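Local coordinates for protein beta-lactamase (Serratia marcescens, PDB 5GWA) that probably hydrolyses beta-lactam antibiotics to substituted beta-amino acids, as an extended-spectrum class A enzyme, and is caught here with the inhibitor avibactam, at residues A[24-30]-A[242-248]; A[136-141]-A[166-170]; A[171-175]-A[188-192]. One frame throughout, in Å; residues are numbered along the deposited sequence.

Contact 1 of 3, residues A[24-30]-A[242-248]; sequences VAVLGIE and KHFAIAV. With NA (sodium ion), chain R; SO4 (sulfate ion), chain C.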
ATOM      1  N   VAL A  24     -24.564  -6.819  -9.247  1.00  9.92           N
ATOM      2  CA  VAL A  24     -24.355  -6.335 -10.613  1.00 10.40           C
ATOM      3  C   VAL A  24     -25.418  -5.300 -10.962  1.00 10.68           C
ATOM      4  O   VAL A  24     -26.594  -5.533 -10.735  1.00 12.28           O
ATOM      5  CB  VAL A  24     -24.472  -7.455 -11.641  1.00 11.54           C
ATOM      6  CG1 VAL A  24     -24.211  -6.900 -13.037  1.00 13.01           C
ATOM      7  CG2 VAL A  24     -23.506  -8.575 -11.317  1.00 11.72           C
ATOM      8  N   ALA A  25     -25.029  -4.174 -11.569  1.00 10.49           N
ATOM      9  CA  ALA A  25     -26.008  -3.299 -12.206  1.00 11.60           C
ATOM     10  C   ALA A  25     -25.439  -2.771 -13.500  1.00 12.45           C
ATOM     11  O   ALA A  25     -24.229  -2.510 -13.608  1.00 12.18           O
ATOM     12  CB  ALA A  25     -26.420  -2.150 -11.328  1.00 11.47           C
ATOM     13  N   VAL A  26     -26.341  -2.578 -14.457  1.00 12.40           N
ATOM     14  CA  VAL A  26     -26.021  -2.028 -15.766  1.00 12.42           C
ATOM     15  C   VAL A  26     -27.129  -1.046 -16.112  1.00 14.82           C
ATOM     16  O   VAL A  26     -28.311  -1.331 -15.887  1.00 13.01           O
ATOM     17  CB  VAL A  26     -25.971  -3.113 -16.865  1.00 13.02           C
ATOM     18  CG1 VAL A  26     -25.464  -2.508 -18.179  1.00 14.74           C
ATOM     19  CG2 VAL A  26     -25.099  -4.277 -16.473  1.00 13.95           C
ATOM     20  N   LEU A  27     -26.744   0.102 -16.655  1.00 13.73           N
ATOM     21  CA  LEU A  27     -27.698   1.085 -17.165  1.00 14.28           C
ATOM     22  C   LEU A  27     -27.167   1.640 -18.477  1.00 15.18           C
ATOM     23  O   LEU A  27     -26.062   2.205 -18.534  1.00 14.59           O
ATOM     24  CB  LEU A  27     -27.846   2.197 -16.142  1.00 18.88           C
ATOM     25  CG  LEU A  27     -29.066   3.078 -16.011  1.00 20.83           C
ATOM     26  CD1 LEU A  27     -30.339   2.207 -16.049  1.00 21.97           C
ATOM     27  CD2 LEU A  27     -28.977   3.832 -14.685  1.00 21.20           C
ATOM     28  N   GLY A  28     -27.983   1.592 -19.529  1.00 14.92           N
ATOM     29  CA  GLY A  28     -27.596   2.287 -20.751  1.00 15.26           C
ATOM     30  C   GLY A  28     -27.540   3.789 -20.532  1.00 14.71           C
ATOM     31  O   GLY A  28     -28.335   4.346 -19.804  1.00 15.82           O
ATOM     32  N   ILE A  29     -26.622   4.473 -21.228  1.00 14.25           N
ATOM     33  CA  ILE A  29     -26.513   5.902 -21.085  1.00 14.18           C
ATOM     34  C   ILE A  29     -27.514   6.616 -21.972  1.00 16.38           C
ATOM     35  O   ILE A  29     -28.239   7.511 -21.536  1.00 18.06           O
ATOM     36  CB  ILE A  29     -25.092   6.415 -21.382  1.00 16.53           C
ATOM     37  CG1 ILE A  29     -24.071   5.845 -20.383  1.00 19.05           C
ATOM     38  CG2 ILE A  29     -25.048   7.917 -21.278  1.00 14.28           C
ATOM     39  CD1 ILE A  29     -24.426   6.120 -18.941  1.00 19.66           C
ATOM     40  N   GLU A  30     -27.572   6.171 -23.219  1.00 16.60           N
ATOM     41  CA  GLU A  30     -28.422   6.824 -24.215  1.00 17.80           C
ATOM     42  C   GLU A  30     -29.763   6.113 -24.370  1.00 21.87           C
ATOM     43  O   GLU A  30     -30.752   6.758 -24.691  1.00 26.27           O
ATOM     44  CB  GLU A  30     -27.685   6.908 -25.547  1.00 19.47           C
ATOM     45  CG  GLU A  30     -26.404   7.761 -25.507  1.00 18.58           C
ATOM     46  CD  GLU A  30     -25.156   6.983 -25.091  1.00 17.38           C
ATOM     47  OE1 GLU A  30     -25.228   5.741 -24.993  1.00 18.71           O
ATOM     48  OE2 GLU A  30     -24.108   7.629 -25.004  1.00 20.70           O
ATOM     49  N   LYS A 242     -22.073   4.467 -28.517  1.00 19.54           N
ATOM     50  CA  LYS A 242     -23.001   4.529 -27.416  1.00 18.91           C
ATOM     51  C   LYS A 242     -22.254   4.040 -26.176  1.00 16.15           C
ATOM     52  O   LYS A 242     -21.191   3.400 -26.301  1.00 16.32           O
ATOM     53  CB  LYS A 242     -24.228   3.633 -27.697  1.00 21.78           C
ATOM     54  CG  LYS A 242     -25.165   4.151 -28.791  1.00 28.83           C
ATOM     55  CD  LYS A 242     -25.982   5.337 -28.310  1.00 38.37           C
ATOM     56  CE  LYS A 242     -26.442   6.235 -29.454  1.00 47.87           C
ATOM     57  NZ  LYS A 242     -27.639   5.699 -30.154  1.00 49.56           N
ATOM     58  N   HIS A 243     -22.906   4.169 -25.017  1.00 14.51           N
ATOM     59  CA  HIS A 243     -22.254   3.883 -23.724  1.00 14.02           C
ATOM     60  C   HIS A 243     -23.149   3.110 -22.774  1.00 14.74           C
ATOM     61  O   HIS A 243     -24.356   3.265 -22.800  1.00 14.63           O
ATOM     62  CB  HIS A 243     -21.883   5.177 -23.030  1.00 13.16           C
ATOM     63  CG  HIS A 243     -21.029   6.083 -23.862  1.00 14.04           C
ATOM     64  ND1 HIS A 243     -21.573   7.014 -24.718  1.00 16.28           N
ATOM     65  CD2 HIS A 243     -19.687   6.229 -23.950  1.00 15.42           C
ATOM     66  CE1 HIS A 243     -20.598   7.657 -25.353  1.00 14.90           C
ATOM     67  NE2 HIS A 243     -19.446   7.197 -24.907  1.00 13.66           N
ATOM     68  N   PHE A 244     -22.534   2.321 -21.901  1.00 12.27           N
ATOM     69  CA  PHE A 244     -23.268   1.762 -20.768  1.00 12.56           C
ATOM     70  C   PHE A 244     -22.474   1.941 -19.481  1.00 12.64           C
ATOM     71  O   PHE A 244     -21.242   1.825 -19.477  1.00 12.68           O
ATOM     72  CB  PHE A 244     -23.687   0.305 -21.008  1.00 12.33           C
ATOM     73  CG  PHE A 244     -22.554  -0.681 -21.169  1.00 12.46           C
ATOM     74  CD1 PHE A 244     -21.965  -0.894 -22.400  1.00 12.48           C
ATOM     75  CD2 PHE A 244     -22.157  -1.499 -20.117  1.00 12.36           C
ATOM     76  CE1 PHE A 244     -20.928  -1.782 -22.547  1.00 13.53           C
ATOM     77  CE2 PHE A 244     -21.144  -2.447 -20.279  1.00 13.57           C
ATOM     78  CZ  PHE A 244     -20.554  -2.617 -21.508  1.00 12.82           C
ATOM     79  N   ALA A 245     -23.204   2.217 -18.407  1.00 13.08           N
ATOM     80  CA  ALA A 245     -22.635   2.199 -17.067  1.00 11.93           C
ATOM     81  C   ALA A 245     -22.809   0.828 -16.456  1.00 10.90           C
ATOM     82  O   ALA A 245     -23.835   0.168 -16.684  1.00 11.43           O
ATOM     83  CB  ALA A 245     -23.301   3.242 -16.208  1.00 12.80           C
ATOM     84  N   ILE A 246     -21.744   0.324 -15.843  1.00 10.78           N
ATOM     85  CA  ILE A 246     -21.772  -0.987 -15.226  1.00 11.12           C
ATOM     86  C   ILE A 246     -21.051  -0.915 -13.875  1.00 12.09           C
ATOM     87  O   ILE A 246     -20.041  -0.243 -13.722  1.00 11.01           O
ATOM     88  CB  ILE A 246     -21.159  -2.066 -16.146  1.00 12.45           C
ATOM     89  CG1 ILE A 246     -21.149  -3.447 -15.502  1.00 13.69           C
ATOM     90  CG2 ILE A 246     -19.769  -1.669 -16.607  1.00 14.27           C
ATOM     91  CD1 ILE A 246     -20.962  -4.565 -16.499  1.00 13.46           C
ATOM     92  N   ALA A 247     -21.593  -1.628 -12.893  1.00 10.21           N
ATOM     93  CA  ALA A 247     -20.942  -1.773 -11.609  1.00 10.30           C
ATOM     94  C   ALA A 247     -20.996  -3.206 -11.145  1.00 11.68           C
ATOM     95  O   ALA A 247     -22.073  -3.825 -11.176  1.00 11.45           O
ATOM     96  CB  ALA A 247     -21.603  -0.874 -10.604  1.00  9.63           C
ATOM     97  N   VAL A 248     -19.846  -3.781 -10.801  1.00  9.55           N
ATOM     98  CA  VAL A 248     -19.815  -5.138 -10.283  1.00 11.06           C
ATOM     99  C   VAL A 248     -19.092  -5.154  -8.951  1.00 10.04           C
ATOM    100  O   VAL A 248     -17.973  -4.647  -8.830  1.00  9.73           O
ATOM    101  CB  VAL A 248     -19.156  -6.150 -11.253  1.00 10.69           C
ATOM    102  CG1 VAL A 248     -19.187  -7.557 -10.679  1.00 12.45           C
ATOM    103  CG2 VAL A 248     -19.831  -6.107 -12.623  1.00 12.17           C
TER
HETATM  104 NA    NA R 317     -26.846   3.364 -24.462  1.00 25.91          NA
HETATM  105  S   SO4 C 302     -15.616   8.117 -25.859  1.00 16.61           S
HETATM  106  O1  SO4 C 302     -15.747   9.556 -26.134  1.00 26.09           O
HETATM  107  O2  SO4 C 302     -14.813   8.144 -24.641  1.00 23.68           O
HETATM  108  O3  SO4 C 302     -17.016   7.680 -25.683  1.00 24.19           O
HETATM  109  O4  SO4 C 302     -14.974   7.542 -27.054  1.00 27.68           O
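After Lys242, His243 is held twice by the Glu30 carboxylate: His243 N donates to Glu30 OE1 at 2.8 Å, and His243 ND1 to Glu30 OE2 at 2.6 Å. His243 O accepts from Ile29 N (3.0 Å) and, with Glu30 OE1, binds a sodium ion; NE2 hydrogen-bonds O3 of a sulfate, probably from the crystallisation liquor. From Phe244 on runs a regular antiparallel ladder: Phe244 faces Gly28, its CD2 4.0 Å from Val26 CG1. Leu27 N to Ala245 O and Ala245 N to Leu27 O are both 2.9 Å hydrogen bonds. Ile246 CD1 packs 4.1 Å from Val26 CG2. Ala25 N to Ala247 O (3.0 Å) and Ala247 N to Ala25 O (2.9 Å) make a second such pair before Val248 meets Val24. Strands far apart in sequence pair here in the central sheet of the class A fold, with helix 257-276 over Phe244 and helix 164-175 over the alanines. The chemistry passes from a carboxylate-imidazole, sodium-binding end to a backbone-bonded ladder with apolar side chains.

Contact 2 of 3, residues A[136-141]-A[166-170]; sequences LGVKNI and ATVQL. With NA (sodium ion), chain V; NA (sodium ion), chain L.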
ATOM      1  N   LEU A 136     -27.786  14.755  -4.989  1.00 20.16           N
ATOM      2  CA  LEU A 136     -27.910  14.564  -6.426  1.00 20.01           C
ATOM      3  C   LEU A 136     -29.180  13.776  -6.788  1.00 21.69           C
ATOM      4  O   LEU A 136     -29.491  13.626  -7.975  1.00 23.60           O
ATOM      5  CB  LEU A 136     -26.660  13.868  -6.978  1.00 21.09           C
ATOM      6  CG  LEU A 136     -25.359  14.660  -6.859  1.00 19.03           C
ATOM      7  CD1 LEU A 136     -24.187  13.828  -7.363  1.00 20.23           C
ATOM      8  CD2 LEU A 136     -25.403  15.982  -7.604  1.00 22.53           C
ATOM      9  N   GLY A 137     -29.858  13.231  -5.771  1.00 18.74           N
ATOM     10  CA  GLY A 137     -31.018  12.376  -5.939  1.00 22.19           C
ATOM     11  C   GLY A 137     -30.716  10.901  -6.109  1.00 19.74           C
ATOM     12  O   GLY A 137     -31.432  10.210  -6.823  1.00 22.60           O
ATOM     13  N   VAL A 138     -29.560  10.467  -5.609  1.00 17.02           N
ATOM     14  CA  VAL A 138     -29.200   9.040  -5.632  1.00 15.98           C
ATOM     15  C   VAL A 138     -29.213   8.479  -4.224  1.00 17.11           C
ATOM     16  O   VAL A 138     -28.309   8.771  -3.409  1.00 16.41           O
ATOM     17  CB  VAL A 138     -27.813   8.785  -6.258  1.00 15.76           C
ATOM     18  CG1 VAL A 138     -27.532   7.282  -6.360  1.00 17.01           C
ATOM     19  CG2 VAL A 138     -27.718   9.447  -7.613  1.00 16.36           C
ATOM     20  N   LYS A 139     -30.192   7.621  -3.943  1.00 14.80           N
ATOM     21  CA  LYS A 139     -30.319   7.002  -2.638  0.50 14.26           C
ATOM     22  C   LYS A 139     -29.389   5.783  -2.564  1.00 13.42           C
ATOM     23  O   LYS A 139     -28.846   5.353  -3.588  1.00 16.83           O
ATOM     24  CB  LYS A 139     -31.758   6.570  -2.376  0.50 16.01           C
ATOM     25  CG  LYS A 139     -32.765   7.714  -2.362  0.50 16.98           C
ATOM     26  CD  LYS A 139     -34.091   7.246  -1.794  0.50 20.58           C
ATOM     27  CE  LYS A 139     -34.958   8.420  -1.389  0.50 23.10           C
ATOM     28  NZ  LYS A 139     -35.745   8.882  -2.556  0.50 24.16           N
ATOM     29  N   ASN A 140     -29.266   5.217  -1.377  1.00 12.96           N
ATOM     30  CA  ASN A 140     -28.615   3.892  -1.193  1.00 13.31           C
ATOM     31  C   ASN A 140     -27.125   3.936  -1.422  1.00 13.93           C
ATOM     32  O   ASN A 140     -26.518   2.919  -1.814  1.00 12.69           O
ATOM     33  CB  ASN A 140     -29.251   2.808  -2.033  1.00 13.53           C
ATOM     34  CG  ASN A 140     -30.526   2.278  -1.412  1.00 13.05           C
ATOM     35  OD1 ASN A 140     -30.740   2.408  -0.201  1.00 18.33           O
ATOM     36  ND2 ASN A 140     -31.419   1.833  -2.235  1.00 16.74           N
ATOM     37  N   ILE A 141     -26.514   5.047  -1.032  1.00 13.10           N
ATOM     38  CA  ILE A 141     -25.068   5.148  -0.902  1.00 12.87           C
ATOM     39  C   ILE A 141     -24.756   5.713   0.477  1.00 13.65           C
ATOM     40  O   ILE A 141     -25.330   6.749   0.861  1.00 14.41           O
ATOM     41  CB  ILE A 141     -24.451   6.059  -1.989  1.00 11.58           C
ATOM     42  CG1 ILE A 141     -24.780   5.520  -3.387  1.00 11.22           C
ATOM     43  CG2 ILE A 141     -22.930   6.156  -1.825  1.00 12.99           C
ATOM     44  CD1 ILE A 141     -24.363   6.373  -4.553  1.00 10.98           C
ATOM     45  N   ALA A 166     -27.588   1.991  -7.419  1.00 11.19           N
ATOM     46  CA  ALA A 166     -27.240   3.374  -7.059  1.00 10.66           C
ATOM     47  C   ALA A 166     -26.005   3.801  -7.860  1.00  9.91           C
ATOM     48  O   ALA A 166     -25.915   4.938  -8.356  1.00 11.57           O
ATOM     49  CB  ALA A 166     -26.987   3.516  -5.589  1.00 11.26           C
ATOM     50  N   THR A 167     -24.998   2.940  -7.892  1.00 10.57           N
ATOM     51  CA  THR A 167     -23.775   3.308  -8.550  1.00  9.17           C
ATOM     52  C   THR A 167     -23.989   3.674 -10.001  1.00  9.73           C
ATOM     53  O   THR A 167     -23.473   4.695 -10.464  1.00 10.17           O
ATOM     54  CB  THR A 167     -22.743   2.181  -8.460  1.00  9.53           C
ATOM     55  OG1 THR A 167     -22.614   1.747  -7.098  1.00 10.64           O
ATOM     56  CG2 THR A 167     -21.426   2.629  -9.003  1.00 11.08           C
ATOM     57  N   VAL A 168     -24.701   2.834 -10.749  1.00  9.36           N
ATOM     58  CA  VAL A 168     -24.874   3.127 -12.162  1.00 11.27           C
ATOM     59  C   VAL A 168     -25.824   4.328 -12.393  1.00  9.69           C
ATOM     60  O   VAL A 168     -25.616   5.069 -13.353  1.00 11.49           O
ATOM     61  CB  VAL A 168     -25.285   1.928 -13.014  1.00 10.77           C
ATOM     62  CG1 VAL A 168     -24.206   0.866 -13.048  1.00 11.61           C
ATOM     63  CG2 VAL A 168     -26.637   1.364 -12.576  1.00 13.21           C
ATOM     64  N   GLN A 169     -26.792   4.554 -11.514  1.00 11.05           N
ATOM     65  CA  GLN A 169     -27.583   5.800 -11.549  1.00 11.14           C
ATOM     66  C   GLN A 169     -26.678   7.009 -11.450  1.00 14.19           C
ATOM     67  O   GLN A 169     -26.806   7.971 -12.232  1.00 14.34           O
ATOM     68  CB  GLN A 169     -28.624   5.803 -10.446  1.00 12.88           C
ATOM     69  CG  GLN A 169     -29.731   4.783 -10.673  1.00 16.11           C
ATOM     70  CD  GLN A 169     -30.459   4.407  -9.398  1.00 19.93           C
ATOM     71  OE1 GLN A 169     -30.464   5.164  -8.423  1.00 21.63           O
ATOM     72  NE2 GLN A 169     -31.119   3.255  -9.415  1.00 21.78           N
ATOM     73  N   LEU A 170     -25.759   6.957 -10.490  1.00 11.44           N
ATOM     74  CA  LEU A 170     -24.806   8.043 -10.334  1.00 12.32           C
ATOM     75  C   LEU A 170     -23.893   8.183 -11.527  1.00 13.00           C
ATOM     76  O   LEU A 170     -23.533   9.320 -11.931  1.00 12.88           O
ATOM     77  CB  LEU A 170     -24.029   7.864  -9.032  1.00 12.74           C
ATOM     78  CG  LEU A 170     -23.006   8.939  -8.664  1.00 12.38           C
ATOM     79  CD1 LEU A 170     -23.762  10.223  -8.320  1.00 12.76           C
ATOM     80  CD2 LEU A 170     -22.135   8.542  -7.469  1.00 11.25           C
TER
HETATM   81 NA    NA V 321     -27.434   8.176  -0.951  1.00 23.54          NA
HETATM   82 NA    NA L 311     -30.598   1.743  -5.092  1.00 25.18          NA
HETATM   83  O   HOH W   1     -31.172   7.811  -8.796  1.00 32.71           O
HETATM   84  O   HOH W   2     -30.364   4.388  -5.716  1.00 18.69           O
HETATM   85  O   HOH W   3     -25.057   9.389  -0.101  1.00 17.54           O
HETATM   86  O   HOH W   4     -29.630   9.084   0.391  1.00 29.99           O
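Two waters share a single side-chain oxygen here: Gln169 OE1 accepts from one that also donates to Gly137 O and from another that donates to Lys139 O. The second water also coordinates a sodium ion. These waters carry the polar link between the irregular 136-141 segment and helix 164-175; the side chains that meet directly are mostly aliphatic. Gly137, with positive phi, ends the preceding helix and turns the chain so that Val138 points at the helix, Val138 CG1 3.9 Å from Ala166 CB and Val138 CG2 4.1 Å from Leu170 CD1. The small Ala166 lets the backbone come close, its CB 3.3 Å from Lys139 O and 3.7 Å from Ile141 CG1. Leu170 CD1 also meets Leu136 CD1 at 3.8 Å, and Leu170 packs on against Phe51 and Leu55 of helix 49-63. The contact thus joins the connection after helix 126-135 to helix 164-175 by aliphatic packing; Gly137 O and Lys139 O reach the helix through water, while Val138 O turns to another sodium on the side away from it.

Contact 3 of 3, residues A[171-175]-A[188-192]; sequences LKKFY and LLNTM
Phe174 reaches across from helix 164-175 and sets the end of its ring among Leu188, Leu189 and Met192. Both segments are helical, phi/psi near -65/-40, with Tyr175 N to Leu171 O and Met192 N to Leu188 O each 2.9 Å. Their short axes run at 121° between N-to-C directions and come no nearer than 12.4 Å; the closest CA pair is Tyr175 and Leu189, at 8.0 Å. Large side chains must therefore fill the gap. Phe174 has chi1 t (161°) and chi2 69°, which brings Phe174 CE1 3.7 Å from Leu188 CD2; Leu189 N lies at the ring edge, 3.9 Å from Phe174 CZ. Met192, m,t,p along its chain, makes an oblique Met-aromatic contact: Met192 SD is 4.8 Å from the Phe174 ring centroid, 49° off the normal. Met192 CE continues to Leu171 CD2 at 4.3 Å. Leu188 and Leu189 are both t,p. Tyr175, with chi1 t (-158°) and chi2 84°, sets its CE1 3.7 Å from Leu189 CD1. Phe51 of helix 49-63 meets Phe174 edge-to-face, and Ile235 of strand 227-237 touches Leu171, Phe174 and Tyr175, placing this packing where the helical region borders the central sheet. Aromatic, sulfur and aliphatic groups supply nearly all of the contact, so the two segments meet by shape and dispersion.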
ATOM      1  N   LEU A 171     -23.351   7.066 -12.024  1.00 11.47           N
ATOM      2  CA  LEU A 171     -22.472   7.111 -13.192  1.00 11.46           C
ATOM      3  C   LEU A 171     -23.154   7.714 -14.415  1.00 12.53           C
ATOM      4  O   LEU A 171     -22.514   8.417 -15.196  1.00 12.58           O
ATOM      5  CB  LEU A 171     -21.952   5.716 -13.538  1.00 11.66           C
ATOM      6  CG  LEU A 171     -20.915   5.159 -12.575  1.00 10.43           C
ATOM      7  CD1 LEU A 171     -20.822   3.666 -12.732  1.00 11.34           C
ATOM      8  CD2 LEU A 171     -19.538   5.782 -12.744  1.00 12.46           C
ATOM      9  N   LYS A 172     -24.450   7.449 -14.573  1.00 12.55           N
ATOM     10  CA  LYS A 172     -25.208   7.993 -15.697  1.00 13.09           C
ATOM     11  C   LYS A 172     -25.469   9.501 -15.577  1.00 13.16           C
ATOM     12  O   LYS A 172     -25.209  10.231 -16.548  1.00 16.08           O
ATOM     13  CB  LYS A 172     -26.518   7.221 -15.852  1.00 13.84           C
ATOM     14  CG  LYS A 172     -27.419   7.732 -16.960  1.00 14.75           C
ATOM     15  CD  LYS A 172     -28.572   6.783 -17.180  1.00 16.95           C
ATOM     16  CE  LYS A 172     -29.478   7.233 -18.308  1.00 20.36           C
ATOM     17  NZ  LYS A 172     -30.326   6.118 -18.809  1.00 19.60           N
ATOM     18  N   LYS A 173     -25.801   9.967 -14.377  1.00 14.14           N
ATOM     19  CA  LYS A 173     -25.925  11.411 -14.084  1.00 15.92           C
ATOM     20  C   LYS A 173     -24.611  12.083 -14.426  1.00 16.24           C
ATOM     21  O   LYS A 173     -24.539  13.114 -15.104  1.00 15.96           O
ATOM     22  CB  LYS A 173     -26.251  11.637 -12.617  1.00 16.93           C
ATOM     23  CG  LYS A 173     -27.662  11.228 -12.227  1.00 22.13           C
ATOM     24  CD  LYS A 173     -28.009  11.722 -10.834  1.00 22.16           C
ATOM     25  CE  LYS A 173     -29.393  11.273 -10.416  1.00 29.50           C
ATOM     26  NZ  LYS A 173     -30.386  12.285 -10.885  1.00 30.61           N
ATOM     27  N   PHE A 174     -23.518  11.443 -14.018  1.00 13.42           N
ATOM     28  CA  PHE A 174     -22.204  12.014 -14.305  1.00 12.75           C
ATOM     29  C   PHE A 174     -21.918  12.056 -15.814  1.00 17.44           C
ATOM     30  O   PHE A 174     -21.439  13.091 -16.315  1.00 17.23           O
ATOM     31  CB  PHE A 174     -21.115  11.188 -13.599  1.00 12.96           C
ATOM     32  CG  PHE A 174     -19.739  11.389 -14.151  1.00 15.01           C
ATOM     33  CD1 PHE A 174     -19.084  12.583 -13.974  1.00 15.08           C
ATOM     34  CD2 PHE A 174     -19.064  10.342 -14.766  1.00 14.70           C
ATOM     35  CE1 PHE A 174     -17.823  12.771 -14.482  1.00 13.98           C
ATOM     36  CE2 PHE A 174     -17.789  10.529 -15.277  1.00 16.31           C
ATOM     37  CZ  PHE A 174     -17.150  11.735 -15.080  1.00 15.43           C
ATOM     38  N   TYR A 175     -22.124  10.939 -16.522  1.00 14.62           N
ATOM     39  CA  TYR A 175     -21.695  10.833 -17.917  1.00 15.72           C
ATOM     40  C   TYR A 175     -22.445  11.808 -18.788  1.00 17.83           C
ATOM     41  O   TYR A 175     -21.898  12.309 -19.781  1.00 17.81           O
ATOM     42  CB  TYR A 175     -21.840   9.401 -18.485  1.00 17.30           C
ATOM     43  CG  TYR A 175     -20.946   9.192 -19.651  1.00 16.92           C
ATOM     44  CD1 TYR A 175     -19.626   8.838 -19.471  1.00 17.18           C
ATOM     45  CD2 TYR A 175     -21.352   9.524 -20.941  1.00 16.34           C
ATOM     46  CE1 TYR A 175     -18.743   8.726 -20.532  1.00 15.75           C
ATOM     47  CE2 TYR A 175     -20.465   9.433 -22.009  1.00 16.00           C
ATOM     48  CZ  TYR A 175     -19.159   9.043 -21.800  1.00 17.78           C
ATOM     49  OH  TYR A 175     -18.214   8.985 -22.819  1.00 17.61           O
ATOM     50  N   LEU A 188     -12.458  14.789 -15.051  1.00 13.19           N
ATOM     51  CA  LEU A 188     -12.723  13.538 -14.318  1.00 12.50           C
ATOM     52  C   LEU A 188     -12.899  12.376 -15.260  1.00 11.76           C
ATOM     53  O   LEU A 188     -12.333  11.262 -15.030  1.00 11.14           O
ATOM     54  CB  LEU A 188     -13.917  13.676 -13.408  1.00 11.70           C
ATOM     55  CG  LEU A 188     -14.214  12.433 -12.564  1.00 12.23           C
ATOM     56  CD1 LEU A 188     -12.994  11.937 -11.773  1.00 12.23           C
ATOM     57  CD2 LEU A 188     -15.408  12.672 -11.682  1.00 13.35           C
ATOM     58  N   LEU A 189     -13.613  12.602 -16.368  1.00 11.55           N
ATOM     59  CA  LEU A 189     -13.743  11.502 -17.346  1.00 11.23           C
ATOM     60  C   LEU A 189     -12.404  11.049 -17.889  1.00 11.31           C
ATOM     61  O   LEU A 189     -12.125   9.847 -17.970  1.00 12.69           O
ATOM     62  CB  LEU A 189     -14.694  11.894 -18.492  1.00 12.75           C
ATOM     63  CG  LEU A 189     -14.981  10.778 -19.511  1.00 13.14           C
ATOM     64  CD1 LEU A 189     -15.558   9.533 -18.895  1.00 14.22           C
ATOM     65  CD2 LEU A 189     -15.954  11.270 -20.576  1.00 14.25           C
ATOM     66  N   ASN A 190     -11.525  11.990 -18.297  1.00  9.63           N
ATOM     67  CA  ASN A 190     -10.229  11.608 -18.803  1.00 12.44           C
ATOM     68  C   ASN A 190      -9.480  10.822 -17.719  1.00  9.87           C
ATOM     69  O   ASN A 190      -8.821   9.829 -18.015  1.00 11.18           O
ATOM     70  CB  ASN A 190      -9.408  12.829 -19.226  1.00 12.64           C
ATOM     71  CG  ASN A 190      -9.816  13.371 -20.589  1.00 14.89           C
ATOM     72  OD1 ASN A 190     -10.232  12.638 -21.462  1.00 16.13           O
ATOM     73  ND2 ASN A 190      -9.583  14.645 -20.791  1.00 15.42           N
ATOM     74  N   THR A 191      -9.631  11.272 -16.480  1.00 13.00           N
ATOM     75  CA  THR A 191      -8.879  10.675 -15.371  1.00 13.74           C
ATOM     76  C   THR A 191      -9.346   9.194 -15.153  1.00 11.72           C
ATOM     77  O   THR A 191      -8.519   8.256 -15.017  1.00 13.48           O
ATOM     78  CB  THR A 191      -9.064  11.534 -14.133  1.00 15.85           C
ATOM     79  OG1 THR A 191      -8.497  12.848 -14.385  1.00 16.70           O
ATOM     80  CG2 THR A 191      -8.392  10.927 -12.967  1.00 16.02           C
ATOM     81  N   MET A 192     -10.634   8.986 -15.333  1.00 11.55           N
ATOM     82  CA  MET A 192     -11.209   7.618 -15.252  1.00 12.09           C
ATOM     83  C   MET A 192     -10.867   6.675 -16.405  1.00 12.08           C
ATOM     84  O   MET A 192     -10.687   5.480 -16.227  1.00 11.62           O
ATOM     85  CB  MET A 192     -12.712   7.736 -15.104  1.00 10.26           C
ATOM     86  CG  MET A 192     -13.140   8.282 -13.751  1.00 13.09           C
ATOM     87  SD  MET A 192     -14.891   8.557 -13.573  1.00 15.21           S
ATOM     88  CE  MET A 192     -15.442   6.843 -13.524  1.00 15.58           C
TER

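Contacts 2 and 3 draw on successive turns of helix 164-175, and contact 1 lies against the same helix. Val168 CG1, which takes no part across contact 2, packs 3.4 Å from Ala25 O of the sheet, while Lys172 NZ probably hydrogen-bonds Gly28 O at 2.8 Å. Lys173 turns back to the 136-141 segment, its CE 3.7 Å from Val138 CG2. Contacts 1 and 3 are mostly buried, yet the first is built on backbone hydrogen bonds between strands and the third almost wholly on side chains; contact 2 is only partly buried. Contacts 1 and 2 both carry sodium, contact 3 none in its segments. Contacts 2 and 3 both fall within the long span of chain that contact 1 closes.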